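Arginine kinase (PDB 4RF6) catalyses the reversible transfer of the ATP gamma-phosphate to L-arginine, yielding phosphoarginine and ADP, and carries two phosphagen kinase units in tandem on one chain. Local coordinates at residues 27-35 and 67-75; 100-108 and 267-275. All coordinates share one frame; numbering follows the deposited sequence.

Contact 1: 27-35 and 67-75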
loop_
_atom_site.group_PDB
_atom_site.type_symbol
_atom_site.label_atom_id
_atom_site.label_comp_id
_atom_site.label_asym_id
_atom_site.label_seq_id
_atom_site.Cartn_x
_atom_site.Cartn_y
_atom_site.Cartn_z
ATOM N N LYS A 27 -15.011 30.002 26.745
ATOM C CA LYS A 27 -14.257 28.847 26.265
ATOM C C LYS A 27 -15.003 28.056 25.193
ATOM O O LYS A 27 -14.384 27.408 24.346
ATOM C CB LYS A 27 -13.918 27.920 27.432
ATOM C CG LYS A 27 -12.440 27.857 27.756
ATOM C CD LYS A 27 -11.962 26.419 27.863
ATOM C CE LYS A 27 -12.424 25.756 29.150
ATOM N NZ LYS A 27 -12.044 24.313 29.166
ATOM N N CYS A 28 -16.330 28.105 25.241
ATOM C CA CYS A 28 -17.155 27.341 24.312
ATOM C C CYS A 28 -16.857 27.715 22.860
ATOM O O CYS A 28 -16.647 28.888 22.546
ATOM C CB CYS A 28 -18.637 27.564 24.617
ATOM S SG CYS A 28 -19.769 26.486 23.716
ATOM N N ASN A 29 -16.815 26.710 21.990
ATOM C CA ASN A 29 -16.670 26.932 20.556
ATOM C C ASN A 29 -17.882 27.705 20.046
ATOM O O ASN A 29 -19.007 27.218 20.127
ATOM C CB ASN A 29 -16.530 25.590 19.831
ATOM C CG ASN A 29 -16.312 25.740 18.334
ATOM O OD1 ASN A 29 -16.204 26.848 17.813
ATOM N ND2 ASN A 29 -16.238 24.611 17.636
ATOM N N PRO A 30 -17.658 28.928 19.532
ATOM C CA PRO A 30 -18.764 29.768 19.052
ATOM C C PRO A 30 -19.408 29.167 17.801
ATOM O O PRO A 30 -20.440 29.654 17.334
ATOM C CB PRO A 30 -18.077 31.098 18.709
ATOM C CG PRO A 30 -16.746 31.056 19.395
ATOM C CD PRO A 30 -16.357 29.611 19.429
ATOM N N LYS A 31 -18.785 28.116 17.272
ATOM C CA LYS A 31 -19.295 27.388 16.113
ATOM C C LYS A 31 -20.040 26.124 16.535
ATOM O O LYS A 31 -20.533 25.371 15.691
ATOM C CB LYS A 31 -18.142 27.008 15.186
ATOM C CG LYS A 31 -17.316 28.186 14.700
ATOM C CD LYS A 31 -18.052 28.983 13.637
ATOM C CE LYS A 31 -17.395 28.820 12.271
ATOM N NZ LYS A 31 -15.959 29.227 12.295
ATOM N N SER A 32 -20.108 25.894 17.843
ATOM C CA SER A 32 -20.818 24.736 18.385
ATOM C C SER A 32 -22.288 24.776 17.991
ATOM O O SER A 32 -22.975 25.772 18.225
ATOM C CB SER A 32 -20.688 24.681 19.904
ATOM O OG SER A 32 -21.506 23.669 20.451
ATOM N N LEU A 33 -22.764 23.690 17.387
ATOM C CA LEU A 33 -24.149 23.621 16.939
ATOM C C LEU A 33 -25.117 23.552 18.116
ATOM O O LEU A 33 -26.218 24.100 18.046
ATOM C CB LEU A 33 -24.360 22.458 15.964
ATOM C CG LEU A 33 -23.616 22.623 14.632
ATOM C CD1 LEU A 33 -23.994 21.556 13.607
ATOM C CD2 LEU A 33 -23.869 24.008 14.061
ATOM N N VAL A 34 -24.712 22.894 19.202
ATOM C CA VAL A 34 -25.568 22.838 20.388
ATOM C C VAL A 34 -25.672 24.216 21.052
ATOM O O VAL A 34 -26.743 24.609 21.520
ATOM C CB VAL A 34 -25.127 21.750 21.409
ATOM C CG1 VAL A 34 -23.752 22.059 21.989
ATOM C CG2 VAL A 34 -26.163 21.628 22.528
ATOM N N LYS A 35 -24.567 24.956 21.074
ATOM C CA LYS A 35 -24.580 26.314 21.607
ATOM C C LYS A 35 -25.479 27.183 20.739
ATOM O O LYS A 35 -26.261 27.997 21.237
ATOM C CB LYS A 35 -23.166 26.904 21.631
ATOM C CG LYS A 35 -23.146 28.430 21.560
ATOM C CD LYS A 35 -21.839 29.006 22.076
ATOM C CE LYS A 35 -21.987 30.487 22.407
ATOM N NZ LYS A 35 -20.874 30.963 23.276
ATOM N N ASN A 67 -17.793 18.767 26.767
ATOM C CA ASN A 67 -16.752 19.158 25.826
ATOM C C ASN A 67 -17.160 20.422 25.082
ATOM O O ASN A 67 -17.724 20.354 23.986
ATOM C CB ASN A 67 -16.478 18.026 24.832
ATOM C CG ASN A 67 -16.246 16.690 25.518
ATOM O OD1 ASN A 67 -15.183 16.450 26.088
ATOM N ND2 ASN A 67 -17.247 15.814 25.464
ATOM N N LEU A 68 -16.870 21.572 25.683
ATOM C CA LEU A 68 -17.293 22.867 25.151
ATOM C C LEU A 68 -16.697 23.179 23.778
ATOM O O LEU A 68 -17.218 24.022 23.044
ATOM C CB LEU A 68 -16.945 23.981 26.142
ATOM C CG LEU A 68 -17.742 23.975 27.447
ATOM C CD1 LEU A 68 -17.137 24.939 28.455
ATOM C CD2 LEU A 68 -19.212 24.309 27.193
ATOM N N ASP A 69 -15.608 22.494 23.437
ATOM C CA ASP A 69 -14.936 22.698 22.158
ATOM C C ASP A 69 -15.594 21.923 21.008
ATOM O O ASP A 69 -15.093 21.929 19.879
ATOM C CB ASP A 69 -13.462 22.309 22.272
ATOM C CG ASP A 69 -13.269 20.860 22.676
ATOM O OD1 ASP A 69 -14.080 20.351 23.479
ATOM O OD2 ASP A 69 -12.305 20.231 22.191
ATOM N N SER A 70 -16.714 21.266 21.303
ATOM C CA SER A 70 -17.414 20.428 20.330
ATOM C C SER A 70 -17.819 21.195 19.081
ATOM O O SER A 70 -18.159 22.377 19.153
ATOM C CB SER A 70 -18.669 19.816 20.962
ATOM O OG SER A 70 -18.355 19.108 22.141
ATOM N N GLY A 71 -17.793 20.515 17.939
ATOM C CA GLY A 71 -18.293 21.091 16.704
ATOM C C GLY A 71 -19.807 21.001 16.667
ATOM O O GLY A 71 -20.501 21.994 16.431
ATOM N N VAL A 72 -20.318 19.798 16.918
ATOM C CA VAL A 72 -21.756 19.543 16.927
ATOM C C VAL A 72 -22.306 19.566 18.359
ATOM O O VAL A 72 -23.061 20.470 18.727
ATOM C CB VAL A 72 -22.082 18.199 16.258
ATOM C CG1 VAL A 72 -23.578 17.963 16.250
ATOM C CG2 VAL A 72 -21.534 18.173 14.834
ATOM N N GLY A 73 -21.939 18.567 19.157
ATOM C CA GLY A 73 -22.250 18.581 20.575
ATOM C C GLY A 73 -23.545 17.934 21.035
ATOM O O GLY A 73 -23.943 18.106 22.194
ATOM N N VAL A 74 -24.220 17.210 20.143
ATOM C CA VAL A 74 -25.357 16.383 20.557
ATOM C C VAL A 74 -25.258 14.975 19.968
ATOM O O VAL A 74 -24.687 14.779 18.890
ATOM C CB VAL A 74 -26.719 16.995 20.171
ATOM C CG1 VAL A 74 -26.850 18.415 20.694
ATOM C CG2 VAL A 74 -26.918 16.961 18.663
ATOM N N TYR A 75 -25.802 14.002 20.693
ATOM C CA TYR A 75 -25.957 12.646 20.183
ATOM C C TYR A 75 -27.395 12.214 20.444
ATOM O O TYR A 75 -27.997 12.626 21.439
ATOM C CB TYR A 75 -24.989 11.683 20.871
ATOM C CG TYR A 75 -23.522 11.929 20.565
ATOM C CD1 TYR A 75 -22.804 12.895 21.256
ATOM C CD2 TYR A 75 -22.856 11.181 19.600
ATOM C CE1 TYR A 75 -21.466 13.119 20.992
ATOM C CE2 TYR A 75 -21.515 11.401 19.323
ATOM C CZ TYR A 75 -20.827 12.373 20.024
ATOM O OH TYR A 75 -19.494 12.598 19.760
HETATM O O HOH W 1 -20.329 22.674 22.513
#

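Contact 2: 100-108 and 267-275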
loop_
_atom_site.group_PDB
_atom_site.type_symbol
_atom_site.label_atom_id
_atom_site.label_comp_id
_atom_site.label_asym_id
_atom_site.label_seq_id
_atom_site.Cartn_x
_atom_site.Cartn_y
_atom_site.Cartn_z
ATOM N N TYR A 100 -29.076 20.887 2.643
ATOM C CA TYR A 100 -30.159 19.904 2.777
ATOM C C TYR A 100 -31.317 20.412 3.631
ATOM O O TYR A 100 -31.109 21.024 4.681
ATOM C CB TYR A 100 -29.659 18.558 3.327
ATOM C CG TYR A 100 -30.773 17.534 3.499
ATOM C CD1 TYR A 100 -31.281 16.840 2.404
ATOM C CD2 TYR A 100 -31.326 17.279 4.748
ATOM C CE1 TYR A 100 -32.300 15.914 2.552
ATOM C CE2 TYR A 100 -32.348 16.356 4.906
ATOM C CZ TYR A 100 -32.826 15.677 3.807
ATOM O OH TYR A 100 -33.841 14.756 3.966
ATOM N N LYS A 101 -32.538 20.163 3.162
ATOM C CA LYS A 101 -33.745 20.464 3.926
ATOM C C LYS A 101 -34.496 19.177 4.225
ATOM O O LYS A 101 -34.774 18.397 3.314
ATOM C CB LYS A 101 -34.659 21.419 3.152
ATOM C CG LYS A 101 -34.093 22.817 2.977
ATOM C CD LYS A 101 -33.678 23.389 4.320
ATOM C CE LYS A 101 -32.770 24.591 4.147
ATOM N NZ LYS A 101 -33.322 25.569 3.172
ATOM N N LEU A 102 -34.826 18.963 5.499
ATOM C CA LEU A 102 -35.536 17.760 5.933
ATOM C C LEU A 102 -36.830 17.550 5.139
ATOM O O LEU A 102 -37.213 16.418 4.844
ATOM C CB LEU A 102 -35.819 17.836 7.435
ATOM C CG LEU A 102 -34.567 17.803 8.310
ATOM C CD1 LEU A 102 -34.709 18.720 9.511
ATOM C CD2 LEU A 102 -34.259 16.391 8.766
ATOM N N ALA A 103 -37.482 18.652 4.775
ATOM C CA ALA A 103 -38.708 18.602 3.982
ATOM C C ALA A 103 -38.501 17.953 2.608
ATOM O O ALA A 103 -39.408 17.310 2.069
ATOM C CB ALA A 103 -39.287 20.000 3.828
ATOM N N THR A 104 -37.309 18.138 2.045
ATOM C CA THR A 104 -36.970 17.604 0.728
ATOM C C THR A 104 -36.982 16.078 0.720
ATOM O O THR A 104 -37.451 15.454 -0.236
ATOM C CB THR A 104 -35.581 18.094 0.268
ATOM O OG1 THR A 104 -35.544 19.527 0.299
ATOM C CG2 THR A 104 -35.270 17.612 -1.142
ATOM N N GLY A 105 -36.463 15.476 1.788
ATOM C CA GLY A 105 -36.410 14.029 1.877
ATOM C C GLY A 105 -35.093 13.487 1.354
ATOM O O GLY A 105 -34.355 14.196 0.669
ATOM N N HIS A 106 -34.800 12.226 1.669
ATOM C CA HIS A 106 -33.533 11.612 1.283
ATOM C C HIS A 106 -33.766 10.271 0.581
ATOM O O HIS A 106 -34.628 9.491 0.994
ATOM C CB HIS A 106 -32.655 11.418 2.524
ATOM C CG HIS A 106 -31.386 10.661 2.267
ATOM N ND1 HIS A 106 -30.214 11.277 1.875
ATOM C CD2 HIS A 106 -31.101 9.340 2.362
ATOM C CE1 HIS A 106 -29.266 10.368 1.735
ATOM N NE2 HIS A 106 -29.779 9.183 2.021
ATOM N N ASN A 107 -33.010 10.003 -0.480
ATOM C CA ASN A 107 -33.089 8.701 -1.131
ATOM C C ASN A 107 -31.804 7.888 -0.989
ATOM O O ASN A 107 -30.718 8.367 -1.313
ATOM C CB ASN A 107 -33.480 8.845 -2.605
ATOM C CG ASN A 107 -34.875 9.412 -2.782
ATOM O OD1 ASN A 107 -35.869 8.698 -2.646
ATOM N ND2 ASN A 107 -34.956 10.703 -3.077
ATOM N N SER A 108 -31.941 6.663 -0.488
ATOM C CA SER A 108 -30.816 5.747 -0.347
ATOM C C SER A 108 -30.675 4.910 -1.610
ATOM O O SER A 108 -31.663 4.655 -2.294
ATOM C CB SER A 108 -31.039 4.828 0.847
ATOM O OG SER A 108 -31.258 5.573 2.026
ATOM N N GLN A 267 -32.058 0.918 10.895
ATOM C CA GLN A 267 -32.837 2.111 11.233
ATOM C C GLN A 267 -32.700 3.133 10.111
ATOM O O GLN A 267 -31.587 3.436 9.678
ATOM C CB GLN A 267 -32.382 2.706 12.565
ATOM C CG GLN A 267 -32.548 1.752 13.737
ATOM C CD GLN A 267 -32.159 2.375 15.062
ATOM O OE1 GLN A 267 -32.487 3.529 15.341
ATOM N NE2 GLN A 267 -31.458 1.611 15.888
ATOM N N HIS A 268 -33.833 3.666 9.657
ATOM C CA HIS A 268 -33.901 4.373 8.381
ATOM C C HIS A 268 -35.242 5.112 8.269
ATOM O O HIS A 268 -36.293 4.535 8.557
ATOM C CB HIS A 268 -33.758 3.333 7.260
ATOM C CG HIS A 268 -33.692 3.906 5.877
ATOM N ND1 HIS A 268 -34.816 4.118 5.106
ATOM C CD2 HIS A 268 -32.636 4.275 5.111
ATOM C CE1 HIS A 268 -34.458 4.604 3.929
ATOM N NE2 HIS A 268 -33.141 4.715 3.910
ATOM N N THR A 269 -35.206 6.388 7.873
ATOM C CA THR A 269 -36.424 7.196 7.676
ATOM C C THR A 269 -36.310 8.021 6.390
ATOM O O THR A 269 -35.196 8.327 5.954
ATOM C CB THR A 269 -36.668 8.188 8.836
ATOM O OG1 THR A 269 -35.692 9.238 8.778
ATOM C CG2 THR A 269 -36.600 7.490 10.195
ATOM N N LYS A 270 -37.436 8.376 5.776
ATOM C CA LYS A 270 -37.397 9.162 4.539
ATOM C C LYS A 270 -36.609 10.464 4.723
ATOM O O LYS A 270 -35.778 10.830 3.893
ATOM C CB LYS A 270 -38.813 9.491 4.058
ATOM C CG LYS A 270 -38.837 10.316 2.771
ATOM C CD LYS A 270 -38.047 9.618 1.664
ATOM C CE LYS A 270 -37.952 10.468 0.403
ATOM N NZ LYS A 270 -37.208 9.759 -0.675
ATOM N N LYS A 271 -36.870 11.139 5.838
ATOM C CA LYS A 271 -36.284 12.446 6.133
ATOM C C LYS A 271 -34.795 12.396 6.489
ATOM O O LYS A 271 -34.026 13.276 6.084
ATOM C CB LYS A 271 -37.052 13.073 7.294
ATOM C CG LYS A 271 -37.009 14.574 7.363
ATOM C CD LYS A 271 -38.170 15.102 8.211
ATOM C CE LYS A 271 -38.345 14.294 9.493
ATOM N NZ LYS A 271 -39.543 14.722 10.272
ATOM N N HIS A 272 -34.395 11.378 7.251
ATOM C CA HIS A 272 -33.036 11.319 7.801
ATOM C C HIS A 272 -32.070 10.369 7.093
ATOM O O HIS A 272 -30.865 10.424 7.343
ATOM C CB HIS A 272 -33.056 10.909 9.282
ATOM C CG HIS A 272 -33.771 11.865 10.185
ATOM N ND1 HIS A 272 -35.098 11.711 10.528
ATOM C CD2 HIS A 272 -33.340 12.967 10.841
ATOM C CE1 HIS A 272 -35.455 12.684 11.345
ATOM N NE2 HIS A 272 -34.407 13.462 11.552
ATOM N N GLY A 273 -32.571 9.476 6.249
ATOM C CA GLY A 273 -31.699 8.436 5.725
ATOM C C GLY A 273 -31.414 7.455 6.851
ATOM O O GLY A 273 -32.260 7.241 7.724
ATOM N N TYR A 274 -30.228 6.860 6.855
ATOM C CA TYR A 274 -29.865 5.974 7.955
ATOM C C TYR A 274 -29.601 6.746 9.246
ATOM O O TYR A 274 -28.885 7.753 9.256
ATOM C CB TYR A 274 -28.682 5.087 7.563
ATOM C CG TYR A 274 -29.061 4.152 6.443
ATOM C CD1 TYR A 274 -29.841 3.028 6.693
ATOM C CD2 TYR A 274 -28.678 4.411 5.131
ATOM C CE1 TYR A 274 -30.211 2.178 5.672
ATOM C CE2 TYR A 274 -29.045 3.567 4.105
ATOM C CZ TYR A 274 -29.816 2.459 4.383
ATOM O OH TYR A 274 -30.183 1.609 3.369
ATOM N N LEU A 275 -30.205 6.272 10.331
ATOM C CA LEU A 275 -30.067 6.912 11.630
ATOM C C LEU A 275 -28.749 6.530 12.270
ATOM O O LEU A 275 -28.335 5.366 12.224
ATOM C CB LEU A 275 -31.221 6.513 12.543
ATOM C CG LEU A 275 -32.581 6.837 11.933
ATOM C CD1 LEU A 275 -33.675 6.335 12.829
ATOM C CD2 LEU A 275 -32.719 8.332 11.716
HETATM O O HOH W 2 -34.289 8.177 3.044
#

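Contact 1: 27-35 and 67-75
Asn29 meets the turn Asn67-Ser70 through backbone and side chain. Its N donates to Leu68 O at 2.9 Å, a nearly straight bond (174°) that reaches the oxygen from above the carbonyl plane. With CG anti to the backbone N (chi1 -177°), the side chain can be followed across the turn: CB rests 3.6 Å from Leu68 O, CG lies beside Ser70 O, and ND2 at the tip gives Ser70 O a weak, bent bond of 3.3 Å. The other branch, OD1, turns back to accept from Lys31 N at 2.9 Å, an Asx turn inside the type I turn Asn29-Ser32, and this fixes the amide's rotation. Cys28 SG packs on Leu68 CD2. A water bound to Ser32 OG weakly bonds Leu68 O.

The start of helix 33-37 is met by carbonyls of 67-75. Leu33 N donates to Gly71 O and Val34 N to Val72 O, each at 3.0 Å, the second approaching almost end-on, though bent at the hydrogen (136°). Ser32, the N-cap, accepts a weak capping bond from Lys35 N at its OG. Val34 CG2 packs 3.8 Å from Val74 CG1, and Ile61 of helix 57-66 touches both. Gly73, at positive phi, passes beside Val34, with its O 4.0 Å from Val34 CG1.

Residues 71-75 probably bind the substrate, as in related phosphagen kinases. The side chain of Val72 leaves its backbone away from 27-35 and lies about 5 Å from that of Cys278, a probable substrate-site residue. Asp69 forms a salt bridge with Arg200. Because main-chain amides of 27-35 grip the carbonyls of Leu68, Gly71 and Val72, this face of the substrate loop is held largely through its backbone.

Contact 2: 100-108 and 267-275
Extended away from its own amide nitrogen (chi1 179°), the Tyr100 ring reaches 267-275, where OH donates to Lys271 O at 2.6 Å, with that oxygen near the ring plane. Lys270 starts out extended too (chi1 180°), but its chain bends at chi2 (55°) and swings NZ over the carbonyl of His106. NZ donates to His106 O at 3.1 Å from well above the carbonyl plane, while Asn107 OD1 lies near the same NZ without the alignment of a hydrogen bond. In return His106 N donates to Lys270 O at 2.8 Å.

Lys270 and Lys271 lie in the turn of a small two-stranded antiparallel hairpin, 268-269 with 273-274, whose bend is braced by an ST motif, His272 N to Thr269 OG1. The loop that follows helix 86-96 is thereby fastened to this hairpin of the C-terminal catalytic domain. Lys271 crosses Leu102, its CG 3.5 Å from Leu102 CB, a tight fit. The His106 ring sets CD2 3.5 Å from Gly273 CA, and its ND1 is bonded to Gly341 N. At the far end His268 NE2 donates to Ser108 OG at 2.8 Å, exactly in the imidazole plane, while Tyr274 CE2 borders the same hydroxyl.

In the fold
Both contacts belong to the first of the two repeats and lie on the same side of the chain's centre, with centres 24 Å apart and nearest atoms about 10 Å apart. Each is partly buried. Contact 1 stays within the N-terminal phosphagen kinase domain and backs the presumed substrate loop, whereas contact 2 bridges the linker after helix 86-96 to a hairpin of the catalytic domain. Helix 86-96 touches both: Phe89 and Ile92 cover Val74, and Ile93 packs on Leu102 and His272. Contact 1 relies mainly on backbone bonds and small apolar groups. Contact 2, with solvent-exposed lysines, draws more on polar side chains: a phenol, an ammonium and an imidazole all donate across it.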